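Local coordinates for uncharacterized protein, DUF633, LMOf2365_1472 (Listeria monocytogenes str. 4b F2365, PDB 3GNL), which probably methylates N1 of adenine 22 in tRNA, as a member of the Rossmann-like methyltransferases, although its function has not been established directly, at residues S9-K14 against G29-Y34; Q131-S136 against T144-L149; I175-C180 against S191-E196; C37-V40 against T44-F47. One frame throughout, in Å; residues are numbered along the deposited sequence. Where two conformers were deposited one is given.

Contact 1 of 4, residues S9-K14 against G29-Y34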
loop_
_atom_site.group_PDB
_atom_site.type_symbol
_atom_site.label_atom_id
_atom_site.label_comp_id
_atom_site.label_asym_id
_atom_site.label_seq_id
_atom_site.Cartn_x
_atom_site.Cartn_y
_atom_site.Cartn_z
ATOM N N SER A 9 -11.742 2.104 10.493
ATOM C CA SER A 9 -10.789 3.197 10.606
ATOM C C SER A 9 -10.795 4.037 9.313
ATOM O O SER A 9 -11.199 3.536 8.252
ATOM C CB SER A 9 -9.360 2.672 10.851
ATOM O OG SER A 9 -8.879 1.974 9.715
ATOM N N LYS A 10 -10.332 5.283 9.398
ATOM C CA LYS A 10 -10.269 6.137 8.207
ATOM C C LYS A 10 -9.356 5.508 7.165
ATOM O O LYS A 10 -9.592 5.606 5.964
ATOM C CB LYS A 10 -9.802 7.554 8.554
ATOM C CG LYS A 10 -10.788 8.286 9.415
ATOM C CD LYS A 10 -11.912 8.876 8.557
ATOM C CE LYS A 10 -12.696 9.940 9.344
ATOM N NZ LYS A 10 -13.719 9.264 10.188
ATOM N N ARG A 11 -8.294 4.871 7.635
ATOM C CA ARG A 11 -7.356 4.168 6.745
ATOM C C ARG A 11 -8.075 3.058 5.972
ATOM O O ARG A 11 -7.959 2.957 4.725
ATOM C CB ARG A 11 -6.181 3.608 7.568
ATOM C CG ARG A 11 -5.145 2.829 6.766
ATOM C CD ARG A 11 -4.085 2.271 7.698
ATOM N NE ARG A 11 -4.677 1.295 8.608
ATOM C CZ ARG A 11 -4.673 -0.027 8.420
ATOM N NH1 ARG A 11 -4.099 -0.564 7.348
ATOM N NH2 ARG A 11 -5.284 -0.826 9.297
ATOM N N LEU A 12 -8.769 2.186 6.696
ATOM C CA LEU A 12 -9.445 1.080 6.021
ATOM C C LEU A 12 -10.648 1.523 5.231
ATOM O O LEU A 12 -10.937 0.909 4.214
ATOM C CB LEU A 12 -9.788 -0.062 6.992
ATOM C CG LEU A 12 -8.558 -0.823 7.493
ATOM C CD1 LEU A 12 -9.058 -1.787 8.598
ATOM C CD2 LEU A 12 -7.799 -1.556 6.392
ATOM N N GLU A 13 -11.301 2.605 5.649
ATOM C CA GLU A 13 -12.414 3.170 4.915
ATOM C C GLU A 13 -11.895 3.681 3.562
ATOM O O GLU A 13 -12.531 3.447 2.505
ATOM C CB GLU A 13 -13.040 4.307 5.704
ATOM C CG GLU A 13 -14.233 4.971 4.987
ATOM C CD GLU A 13 -14.928 5.992 5.858
ATOM O OE1 GLU A 13 -14.293 6.996 6.246
ATOM O OE2 GLU A 13 -16.112 5.782 6.187
ATOM N N LYS A 14 -10.723 4.305 3.580
ATOM C CA LYS A 14 -10.171 4.811 2.321
ATOM C C LYS A 14 -9.823 3.672 1.402
ATOM O O LYS A 14 -10.097 3.723 0.214
ATOM C CB LYS A 14 -8.997 5.810 2.551
ATOM C CG LYS A 14 -8.549 6.526 1.261
ATOM C CD LYS A 14 -9.723 7.359 0.700
ATOM C CE LYS A 14 -9.263 8.367 -0.313
ATOM N NZ LYS A 14 -10.465 9.101 -0.838
ATOM N N GLY A 29 -3.795 -10.771 4.655
ATOM C CA GLY A 29 -3.490 -10.243 5.985
ATOM C C GLY A 29 -4.588 -9.344 6.496
ATOM O O GLY A 29 -4.345 -8.257 7.083
ATOM N N SER A 30 -5.824 -9.785 6.313
ATOM C CA SER A 30 -6.985 -8.947 6.637
ATOM C C SER A 30 -7.025 -8.571 8.109
ATOM O O SER A 30 -6.790 -9.419 8.996
ATOM C CB SER A 30 -8.229 -9.773 6.326
ATOM O OG SER A 30 -9.378 -8.963 6.438
ATOM N N ASP A 31 -7.337 -7.315 8.390
ATOM C CA ASP A 31 -7.477 -6.855 9.750
ATOM C C ASP A 31 -8.842 -7.288 10.283
ATOM O O ASP A 31 -9.822 -6.574 10.050
ATOM C CB ASP A 31 -7.334 -5.324 9.750
ATOM C CG ASP A 31 -7.275 -4.745 11.141
ATOM O OD1 ASP A 31 -7.509 -5.484 12.132
ATOM O OD2 ASP A 31 -7.021 -3.524 11.240
ATOM N N HIS A 32 -8.926 -8.431 10.985
ATOM C CA HIS A 32 -10.200 -8.964 11.502
ATOM C C HIS A 32 -11.321 -9.177 10.470
ATOM O O HIS A 32 -12.474 -9.389 10.857
ATOM C CB HIS A 32 -10.731 -8.135 12.653
ATOM C CG HIS A 32 -9.856 -8.143 13.878
ATOM N ND1 HIS A 32 -8.623 -7.531 13.916
ATOM C CD2 HIS A 32 -10.060 -8.660 15.111
ATOM C CE1 HIS A 32 -8.087 -7.696 15.120
ATOM N NE2 HIS A 32 -8.948 -8.363 15.866
ATOM N N ALA A 33 -10.976 -9.203 9.175
ATOM C CA ALA A 33 -11.971 -9.266 8.110
ATOM C C ALA A 33 -12.926 -8.067 8.187
ATOM O O ALA A 33 -14.024 -8.174 7.614
ATOM C CB ALA A 33 -12.745 -10.594 8.183
ATOM N N TYR A 34 -12.552 -6.979 8.862
ATOM C CA TYR A 34 -13.448 -5.817 8.951
ATOM C C TYR A 34 -13.767 -5.299 7.552
ATOM O O TYR A 34 -14.960 -5.026 7.229
ATOM C CB TYR A 34 -12.827 -4.652 9.733
ATOM C CG TYR A 34 -12.620 -4.851 11.204
ATOM C CD1 TYR A 34 -13.557 -5.519 11.975
ATOM C CD2 TYR A 34 -11.485 -4.340 11.820
ATOM C CE1 TYR A 34 -13.366 -5.679 13.361
ATOM C CE2 TYR A 34 -11.272 -4.515 13.201
ATOM C CZ TYR A 34 -12.230 -5.197 13.938
ATOM O OH TYR A 34 -12.036 -5.366 15.283
#

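Contact 2 of 4, residues Q131-S136 against T144-L149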
loop_
_atom_site.group_PDB
_atom_site.type_symbol
_atom_site.label_atom_id
_atom_site.label_comp_id
_atom_site.label_asym_id
_atom_site.label_seq_id
_atom_site.Cartn_x
_atom_site.Cartn_y
_atom_site.Cartn_z
ATOM N N GLN A 131 8.837 1.067 -3.159
ATOM C CA GLN A 131 9.133 -0.303 -3.584
ATOM C C GLN A 131 7.994 -0.823 -4.457
ATOM O O GLN A 131 8.230 -1.545 -5.426
ATOM C CB GLN A 131 9.262 -1.247 -2.406
ATOM C CG GLN A 131 10.492 -1.064 -1.559
ATOM C CD GLN A 131 11.609 -1.930 -2.049
ATOM O OE1 GLN A 131 11.519 -2.522 -3.129
ATOM N NE2 GLN A 131 12.691 -2.003 -1.268
ATOM N N LEU A 132 6.776 -0.461 -4.110
ATOM C CA LEU A 132 5.625 -0.926 -4.876
ATOM C C LEU A 132 5.445 -0.133 -6.170
ATOM O O LEU A 132 4.930 -0.645 -7.180
ATOM C CB LEU A 132 4.378 -0.861 -3.992
ATOM C CG LEU A 132 4.435 -1.823 -2.813
ATOM C CD1 LEU A 132 3.244 -1.593 -1.939
ATOM C CD2 LEU A 132 4.516 -3.301 -3.266
ATOM N N ARG A 133 5.882 1.126 -6.200
ATOM C CA ARG A 133 5.838 1.888 -7.439
ATOM C C ARG A 133 6.887 1.372 -8.400
ATOM O O ARG A 133 6.619 1.332 -9.606
ATOM C CB ARG A 133 5.915 3.423 -7.173
ATOM C CG ARG A 133 4.850 3.837 -6.170
ATOM C CD ARG A 133 4.590 5.310 -6.250
ATOM N NE ARG A 133 3.741 5.775 -5.171
ATOM C CZ ARG A 133 4.171 6.182 -3.979
ATOM N NH1 ARG A 133 5.485 6.251 -3.703
ATOM N NH2 ARG A 133 3.286 6.558 -3.055
ATOM N N GLU A 134 8.034 0.901 -7.880
ATOM C CA GLU A 134 9.036 0.244 -8.719
ATOM C C GLU A 134 8.479 -1.044 -9.255
ATOM O O GLU A 134 8.641 -1.302 -10.455
ATOM C CB GLU A 134 10.349 -0.011 -7.973
ATOM C CG GLU A 134 11.438 -0.412 -8.929
ATOM C CD GLU A 134 12.792 -0.276 -8.323
ATOM O OE1 GLU A 134 13.003 -0.781 -7.191
ATOM O OE2 GLU A 134 13.634 0.368 -8.992
ATOM N N TRP A 135 7.830 -1.831 -8.394
ATOM C CA TRP A 135 7.203 -3.067 -8.836
ATOM C C TRP A 135 6.221 -2.761 -9.956
ATOM O O TRP A 135 6.145 -3.509 -10.939
ATOM C CB TRP A 135 6.506 -3.722 -7.642
ATOM C CG TRP A 135 5.797 -5.031 -8.032
ATOM C CD1 TRP A 135 6.321 -6.275 -8.016
ATOM C CD2 TRP A 135 4.453 -5.142 -8.487
ATOM N NE1 TRP A 135 5.375 -7.182 -8.457
ATOM C CE2 TRP A 135 4.232 -6.508 -8.787
ATOM C CE3 TRP A 135 3.433 -4.215 -8.726
ATOM C CZ2 TRP A 135 2.984 -6.982 -9.276
ATOM C CZ3 TRP A 135 2.198 -4.680 -9.205
ATOM C CH2 TRP A 135 1.999 -6.063 -9.467
ATOM N N SER A 136 5.440 -1.702 -9.821
ATOM C CA SER A 136 4.447 -1.345 -10.834
ATOM C C SER A 136 5.112 -1.115 -12.193
ATOM O O SER A 136 4.626 -1.597 -13.221
ATOM C CB SER A 136 3.655 -0.128 -10.326
ATOM O OG SER A 136 3.490 0.896 -11.279
ATOM N N THR A 144 -3.559 3.999 -10.939
ATOM C CA THR A 144 -4.719 4.747 -11.373
ATOM C C THR A 144 -5.307 5.690 -10.366
ATOM O O THR A 144 -5.954 6.647 -10.733
ATOM C CB THR A 144 -5.819 3.791 -11.822
ATOM O OG1 THR A 144 -6.096 2.897 -10.751
ATOM C CG2 THR A 144 -5.301 2.958 -13.000
ATOM N N SER A 145 -5.037 5.454 -9.077
ATOM C CA SER A 145 -5.486 6.342 -8.023
ATOM C C SER A 145 -4.475 6.204 -6.894
ATOM O O SER A 145 -3.843 5.169 -6.761
ATOM C CB SER A 145 -6.849 5.926 -7.450
ATOM O OG SER A 145 -7.930 6.172 -8.356
ATOM N N GLU A 146 -4.360 7.305 -6.128
ATOM C CA GLU A 146 -3.636 7.259 -4.830
ATOM C C GLU A 146 -4.274 8.201 -3.864
ATOM O O GLU A 146 -4.962 9.177 -4.228
ATOM C CB GLU A 146 -2.158 7.680 -5.008
ATOM C CG GLU A 146 -1.371 6.849 -6.024
ATOM C CD GLU A 146 0.101 7.310 -6.164
ATOM O OE1 GLU A 146 0.286 8.467 -6.649
ATOM O OE2 GLU A 146 0.980 6.519 -5.783
ATOM N N ALA A 147 -4.019 7.912 -2.594
ATOM C CA ALA A 147 -4.469 8.766 -1.522
ATOM C C ALA A 147 -3.388 8.833 -0.462
ATOM O O ALA A 147 -2.603 7.901 -0.302
ATOM C CB ALA A 147 -5.777 8.284 -0.909
ATOM N N ILE A 148 -3.412 9.928 0.274
ATOM C CA ILE A 148 -2.527 10.108 1.437
ATOM C C ILE A 148 -3.394 10.654 2.538
ATOM O O ILE A 148 -4.202 11.559 2.302
ATOM C CB ILE A 148 -1.226 10.960 1.118
ATOM C CG1 ILE A 148 -0.197 10.825 2.232
ATOM C CG2 ILE A 148 -1.535 12.376 0.684
ATOM C CD1 ILE A 148 1.196 11.356 1.878
ATOM N N LEU A 149 -3.274 10.072 3.733
ATOM C CA LEU A 149 -4.105 10.539 4.831
ATOM C C LEU A 149 -3.314 10.471 6.117
ATOM O O LEU A 149 -2.251 9.815 6.190
ATOM C CB LEU A 149 -5.409 9.736 4.909
ATOM C CG LEU A 149 -5.328 8.222 5.118
ATOM C CD1 LEU A 149 -5.436 7.766 6.590
ATOM C CD2 LEU A 149 -6.428 7.551 4.302
HETATM O O HOH W 1 0.443 5.852 -3.095
#

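Contact 3 of 4, residues I175-C180 against S191-E196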
loop_
_atom_site.group_PDB
_atom_site.type_symbol
_atom_site.label_atom_id
_atom_site.label_comp_id
_atom_site.label_asym_id
_atom_site.label_seq_id
_atom_site.Cartn_x
_atom_site.Cartn_y
_atom_site.Cartn_z
ATOM N N ILE A 175 7.975 7.610 -8.772
ATOM C CA ILE A 175 8.236 6.448 -7.902
ATOM C C ILE A 175 8.330 6.850 -6.408
ATOM O O ILE A 175 7.807 6.154 -5.527
ATOM C CB ILE A 175 9.475 5.687 -8.383
ATOM C CG1 ILE A 175 9.059 4.822 -9.589
ATOM C CG2 ILE A 175 10.073 4.765 -7.352
ATOM C CD1 ILE A 175 10.213 4.270 -10.331
ATOM N N PHE A 176 9.046 7.931 -6.113
ATOM C CA PHE A 176 9.308 8.297 -4.712
ATOM C C PHE A 176 8.084 8.884 -4.058
ATOM O O PHE A 176 7.884 8.627 -2.861
ATOM C CB PHE A 176 10.444 9.346 -4.721
ATOM C CG PHE A 176 11.103 9.621 -3.405
ATOM C CD1 PHE A 176 12.324 9.008 -3.096
ATOM C CD2 PHE A 176 10.574 10.560 -2.535
ATOM C CE1 PHE A 176 12.994 9.293 -1.873
ATOM C CE2 PHE A 176 11.254 10.866 -1.312
ATOM C CZ PHE A 176 12.431 10.223 -1.001
ATOM N N PHE A 177 7.286 9.659 -4.783
ATOM C CA PHE A 177 6.196 10.459 -4.243
ATOM C C PHE A 177 4.781 9.983 -4.585
ATOM O O PHE A 177 3.806 10.299 -3.866
ATOM C CB PHE A 177 6.326 11.914 -4.645
ATOM C CG PHE A 177 7.594 12.555 -4.149
ATOM C CD1 PHE A 177 7.725 12.845 -2.795
ATOM C CD2 PHE A 177 8.633 12.860 -5.034
ATOM C CE1 PHE A 177 8.896 13.449 -2.302
ATOM C CE2 PHE A 177 9.802 13.459 -4.576
ATOM C CZ PHE A 177 9.949 13.752 -3.203
ATOM N N GLY A 178 4.693 9.307 -5.724
ATOM C CA GLY A 178 3.390 8.858 -6.231
ATOM C C GLY A 178 2.963 9.745 -7.374
ATOM O O GLY A 178 2.806 10.962 -7.226
ATOM N N PRO A 179 2.653 9.142 -8.538
ATOM C CA PRO A 179 2.244 9.985 -9.660
ATOM C C PRO A 179 0.945 10.766 -9.457
ATOM O O PRO A 179 0.831 11.874 -9.945
ATOM C CB PRO A 179 2.123 8.986 -10.833
ATOM C CG PRO A 179 1.759 7.687 -10.126
ATOM C CD PRO A 179 2.625 7.706 -8.840
ATOM N N CYS A 180 -0.020 10.191 -8.744
ATOM C CA CYS A 180 -1.260 10.889 -8.459
ATOM C C CYS A 180 -1.069 11.861 -7.320
ATOM O O CYS A 180 -1.579 12.980 -7.362
ATOM C CB CYS A 180 -2.382 9.882 -8.123
ATOM S SG CYS A 180 -2.631 8.537 -9.391
ATOM N N SER A 191 3.028 18.681 3.809
ATOM C CA SER A 191 3.565 18.725 5.175
ATOM C C SER A 191 4.458 17.509 5.458
ATOM O O SER A 191 5.525 17.640 6.094
ATOM C CB SER A 191 2.447 18.919 6.186
ATOM O OG SER A 191 1.654 17.785 6.313
ATOM N N LYS A 192 4.038 16.331 4.993
ATOM C CA LYS A 192 4.834 15.106 5.178
ATOM C C LYS A 192 6.227 15.275 4.571
ATOM O O LYS A 192 7.240 15.021 5.222
ATOM C CB LYS A 192 4.145 13.872 4.550
ATOM C CG LYS A 192 5.093 12.644 4.483
ATOM C CD LYS A 192 4.583 11.467 3.629
ATOM C CE LYS A 192 5.667 10.375 3.531
ATOM N NZ LYS A 192 6.152 9.914 4.850
ATOM N N TRP A 193 6.289 15.714 3.321
ATOM C CA TRP A 193 7.584 15.757 2.642
ATOM C C TRP A 193 8.493 16.905 3.112
ATOM O O TRP A 193 9.713 16.737 3.164
ATOM C CB TRP A 193 7.419 15.684 1.115
ATOM C CG TRP A 193 6.913 14.322 0.776
ATOM C CD1 TRP A 193 5.692 14.021 0.253
ATOM C CD2 TRP A 193 7.610 13.081 0.963
ATOM N NE1 TRP A 193 5.584 12.661 0.108
ATOM C CE2 TRP A 193 6.754 12.061 0.511
ATOM C CE3 TRP A 193 8.878 12.727 1.480
ATOM C CZ2 TRP A 193 7.105 10.701 0.567
ATOM C CZ3 TRP A 193 9.237 11.391 1.527
ATOM C CH2 TRP A 193 8.351 10.392 1.071
ATOM N N ARG A 194 7.907 18.037 3.495
ATOM C CA ARG A 194 8.725 19.094 4.091
ATOM C C ARG A 194 9.294 18.621 5.439
ATOM O O ARG A 194 10.447 18.909 5.764
ATOM C CB ARG A 194 7.918 20.390 4.254
ATOM C CG ARG A 194 8.736 21.542 4.847
ATOM C CD ARG A 194 9.798 21.984 3.831
ATOM N NE ARG A 194 11.104 21.442 4.167
ATOM C CZ ARG A 194 12.163 21.484 3.376
ATOM N NH1 ARG A 194 13.326 21.003 3.801
ATOM N NH2 ARG A 194 12.062 22.008 2.164
ATOM N N HIS A 195 8.489 17.873 6.198
ATOM C CA HIS A 195 8.949 17.293 7.480
ATOM C C HIS A 195 10.123 16.376 7.275
ATOM O O HIS A 195 11.144 16.483 7.974
ATOM C CB HIS A 195 7.797 16.569 8.162
ATOM C CG HIS A 195 8.146 15.922 9.456
ATOM N ND1 HIS A 195 8.247 16.649 10.622
ATOM C CD2 HIS A 195 8.290 14.624 9.807
ATOM C CE1 HIS A 195 8.513 15.838 11.627
ATOM N NE2 HIS A 195 8.518 14.602 11.171
ATOM N N GLU A 196 10.007 15.461 6.308
ATOM C CA GLU A 196 11.104 14.516 6.085
ATOM C C GLU A 196 12.361 15.220 5.609
ATOM O O GLU A 196 13.460 14.854 6.032
ATOM C CB GLU A 196 10.688 13.353 5.134
ATOM C CG GLU A 196 9.489 12.467 5.659
ATOM C CD GLU A 196 9.509 12.084 7.154
ATOM O OE1 GLU A 196 10.574 11.972 7.761
ATOM O OE2 GLU A 196 8.440 11.869 7.723
HETATM O O HOH W 2 3.983 10.600 -1.142
#

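Contact 4 of 4, residues C37-V40 against T44-F47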
loop_
_atom_site.group_PDB
_atom_site.type_symbol
_atom_site.label_atom_id
_atom_site.label_comp_id
_atom_site.label_asym_id
_atom_site.label_seq_id
_atom_site.Cartn_x
_atom_site.Cartn_y
_atom_site.Cartn_z
ATOM N N CYS A 37 -16.028 -7.617 5.476
ATOM C CA CYS A 37 -17.415 -7.573 5.972
ATOM C C CYS A 37 -18.076 -6.284 5.525
ATOM O O CYS A 37 -19.220 -6.320 5.081
ATOM C CB CYS A 37 -17.485 -7.725 7.486
ATOM S SG CYS A 37 -17.072 -9.446 8.099
ATOM N N PHE A 38 -17.365 -5.172 5.649
ATOM C CA PHE A 38 -17.918 -3.852 5.279
ATOM C C PHE A 38 -18.271 -3.839 3.784
ATOM O O PHE A 38 -19.346 -3.339 3.421
ATOM C CB PHE A 38 -16.882 -2.798 5.582
ATOM C CG PHE A 38 -17.193 -1.429 5.033
ATOM C CD1 PHE A 38 -17.951 -0.546 5.785
ATOM C CD2 PHE A 38 -16.643 -1.012 3.834
ATOM C CE1 PHE A 38 -18.213 0.769 5.316
ATOM C CE2 PHE A 38 -16.877 0.301 3.368
ATOM C CZ PHE A 38 -17.660 1.177 4.118
ATOM N N ALA A 39 -17.424 -4.422 2.946
ATOM C CA ALA A 39 -17.596 -4.336 1.511
ATOM C C ALA A 39 -18.678 -5.297 1.031
ATOM O O ALA A 39 -19.421 -5.008 0.068
ATOM C CB ALA A 39 -16.324 -4.554 0.804
ATOM N N VAL A 40 -18.797 -6.449 1.678
ATOM C CA VAL A 40 -19.879 -7.370 1.303
ATOM C C VAL A 40 -21.220 -6.769 1.745
ATOM O O VAL A 40 -22.198 -6.762 0.972
ATOM C CB VAL A 40 -19.631 -8.768 1.901
ATOM C CG1 VAL A 40 -20.906 -9.669 1.806
ATOM C CG2 VAL A 40 -18.478 -9.420 1.171
ATOM N N THR A 44 -20.621 -3.455 -2.230
ATOM C CA THR A 44 -19.569 -3.111 -3.132
ATOM C C THR A 44 -18.724 -4.340 -3.458
ATOM O O THR A 44 -18.058 -4.337 -4.457
ATOM C CB THR A 44 -18.661 -1.956 -2.614
ATOM O OG1 THR A 44 -18.081 -2.366 -1.371
ATOM C CG2 THR A 44 -19.432 -0.625 -2.413
ATOM N N ALA A 45 -18.732 -5.397 -2.620
ATOM C CA ALA A 45 -18.117 -6.688 -2.996
ATOM C C ALA A 45 -19.151 -7.832 -2.923
ATOM O O ALA A 45 -20.001 -7.820 -2.053
ATOM C CB ALA A 45 -16.936 -7.037 -2.065
ATOM N N SER A 46 -19.041 -8.795 -3.823
ATOM C CA SER A 46 -19.995 -9.920 -3.865
ATOM C C SER A 46 -19.468 -11.167 -3.176
ATOM O O SER A 46 -20.249 -12.067 -2.828
ATOM C CB SER A 46 -20.394 -10.215 -5.307
ATOM O OG SER A 46 -19.255 -10.537 -6.089
ATOM N N PHE A 47 -18.147 -11.223 -2.963
ATOM C CA PHE A 47 -17.474 -12.368 -2.396
ATOM C C PHE A 47 -16.127 -11.842 -1.906
ATOM O O PHE A 47 -15.566 -10.945 -2.549
ATOM C CB PHE A 47 -17.283 -13.461 -3.443
ATOM C CG PHE A 47 -16.390 -14.566 -2.991
ATOM C CD1 PHE A 47 -16.846 -15.533 -2.099
ATOM C CD2 PHE A 47 -15.062 -14.642 -3.439
ATOM C CE1 PHE A 47 -15.978 -16.565 -1.668
ATOM C CE2 PHE A 47 -14.215 -15.653 -3.014
ATOM C CZ PHE A 47 -14.662 -16.627 -2.136
HETATM O O HOH W 3 -22.599 -8.257 -1.324
#

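Contact 1 of 4, residues S9-K14 against G29-Y34
Arg11 and Asp31 meet as a long salt bridge, with Arg11 NH2 standing 3.8 Å from Asp31 OD2. That oxygen lies at the edge of the guanidinium and in its plane, and the two flat groups are turned only 28° from each other. A bend at chi3 (65°) folds the arginine back, bringing one face of the guanidinium over CG of Leu12, while NH1 is tied down by a hydrogen bond to Gln124.

The remaining contact is van der Waals: Leu12 crosses the aspartate at about a right angle, its methyl CD1 lying 3.8 Å from Asp31 OD2 and 4.1 Å from Asp31 CB.

Each segment also has its own local bonds. Asp31 OD1 accepts from His32 ND1 at 2.9 Å, nearly in the ring plane, so the two carboxylate oxygens face different partners. Asp31 to Tyr34 forms a type I' turn, and His32 CB rests over the centre of the Tyr34 ring. In 9-14, Ser9 is the N-cap of helix 10-16: its OG accepts from Leu12 N at 3.0 Å, while Glu151 takes the N-H groups of Lys10 and Arg11.

The loop 29-34 follows strand 23-28 and leads into helix 34-41. In class I, Rossmann-like methyltransferases the loop after the first strand commonly borders the S-adenosylmethionine pocket, and this one probably does the same.

Contact 2 of 4, residues Q131-S136 against T144-L149
Arg133 reaches from helix 129-139 to Glu146 on strand 141-151 and makes a hydrogen-bonded salt bridge, NE to OE2, at 2.9 Å with an N-H...O angle of 159°. The arginine runs extended from CG to NE, carrying the guanidinium to the strand, and NE, not a terminal nitrogen, makes the direct bond. It meets OE2 nearly head-on to the C-O bond and slightly tilted from the guanidinium plane. Carboxylate and guanidinium stand almost perpendicular, at 87°, which rules out a flat two-pronged pairing.

A water completes the link. It accepts from Arg133 NH2 at 2.9 Å and donates to Glu146 OE2 at 2.8 Å, so that oxygen is held by both NE and the water.

The pair bridges a helix and the edge strand of a Rossmann-like methyltransferase sheet with strand order 3-2-1-4-5-7-6, in which 141-151 runs antiparallel to its neighbour 154-163. A classic beta bulge, Thr144 and Ser145 against Val160, lies just before Glu146.

Further hydrogen bonds fix both charged groups in this buried setting. Glu146 OE1 accepts from the backbone N of Cys180 and of Leu181, at the start of helix 179-184, an environment that may favour a charged carboxylate. Arg133 NH1 donates to Ile175 O.

Contact 3 of 4, residues I175-C180 against S191-E196
Helix 172-177 stops at Gly178, which leaves helical geometry with a positive phi, and helix 187-208 passes the stop with Trp193 nearest Phe177, their CA atoms 8.8 Å apart.

The side chains form a three-ring aromatic cluster. Phe177 makes a T-shaped contact with the indole: its edge points at the face of Trp193, planes at 86°, with CE1 3.5 Å from Trp193 CD2. Its CD1 comes equally close, 3.5 Å, to Trp193 CE2, so one side of the phenyl spans the fusion bond. Phe176 reaches the six-membered ring instead, bringing CE2 to 3.5 Å from Trp193 CZ3, with the planes oblique at 48°. With CG anti to the backbone N (chi1 -166°), the Phe176 ring is carried over its neighbour, with CD2 above the centre of the Phe177 ring. Both phenylalanines thus crowd the same face of the tryptophan.

The indole N-H is satisfied by a water. Lying in the ring plane, it accepts from Trp193 NE1 at 2.9 Å and donates to Phe177 O at 2.7 Å, linking the indole to the last turn of the shorter helix.

Leu230 of helix 215-235 packs on both phenylalanines, while Val231 and Val234 lie against Phe177. Phe189 and Trp200 extend the cluster along helix 187-208, and Pro179 touches Ile143 and Glu146 of strand 141-151.

Contact 4 of 4, residues C37-V40 against T44-F47
Ala39 and Ala45 set their methyl groups side by side, CB to CB 3.8 Å, where the end of helix 34-41 turns into strand 45-52. Thr44 OG1 lies along Ala39, 3.3 Å from Ala39 O and 3.6 Å from Ala39 CB. The threonine chi1 of 59° puts this hydroxyl between the backbone N and the carbonyl carbon, and its hydrogen-bond partner is Asn42 OD1, in the short connection between the segments.

Val40 stands on the next position of the helix. Its CG1 is anti to the backbone N (chi1 167°), and CG2 is the branch nearest the strand, 3.9 Å from Ala45 O and 4.3 Å from Ala45 CB. The backbones run close here, with the CA atoms of Val40 and Ala45 4.7 Å apart.

The polar links run through the backbone. Ala45 N donates to Ala39 O at 2.8 Å and 162°, entering well above the carbonyl plane. The CA of Val40 points its hydrogen almost straight at Ala45 O, a CA-H...O contact of 3.4 Å. A water donates both to Val40 O and to Ala45 O, pinning the two carbonyls to each other.

Together these make the helix-to-strand corner of a beta-alpha-beta unit, strand 23-28, helix 34-41 and strand 45-52. Ala45 packs on Ile25 of strand 23-28, while Val40 and Cys37 touch Ile74 of strand 74-78, on the other side of strand 45-52 in the sheet. Cys37 also lies against Gln64 and Val65 of helix 55-67, and Phe38 rests on Leu8 from the N-terminal stretch.

How the contacts relate
From the N terminus the four contacts follow in series, and none nests in or crosses another. Contact 1 closes a loop through strand 23-28, joining helix 10-16 to the loop after that strand; contact 4 begins just beyond and closes the short connection between helix 34-41 and strand 45-52. Much later contact 2 ties helix 129-139 to strand 141-151, and contact 3 brings the helical C-terminal part against the end of helix 172-177. Contacts 2 and 3 touch through Glu146 and Arg133, which bond the backbone of 175-180. Lys14 packs on Ala147, linking contacts 1 and 2, whereas contacts 3 and 4 lie on opposite sides of the chain's centre, centres about 32 Å apart.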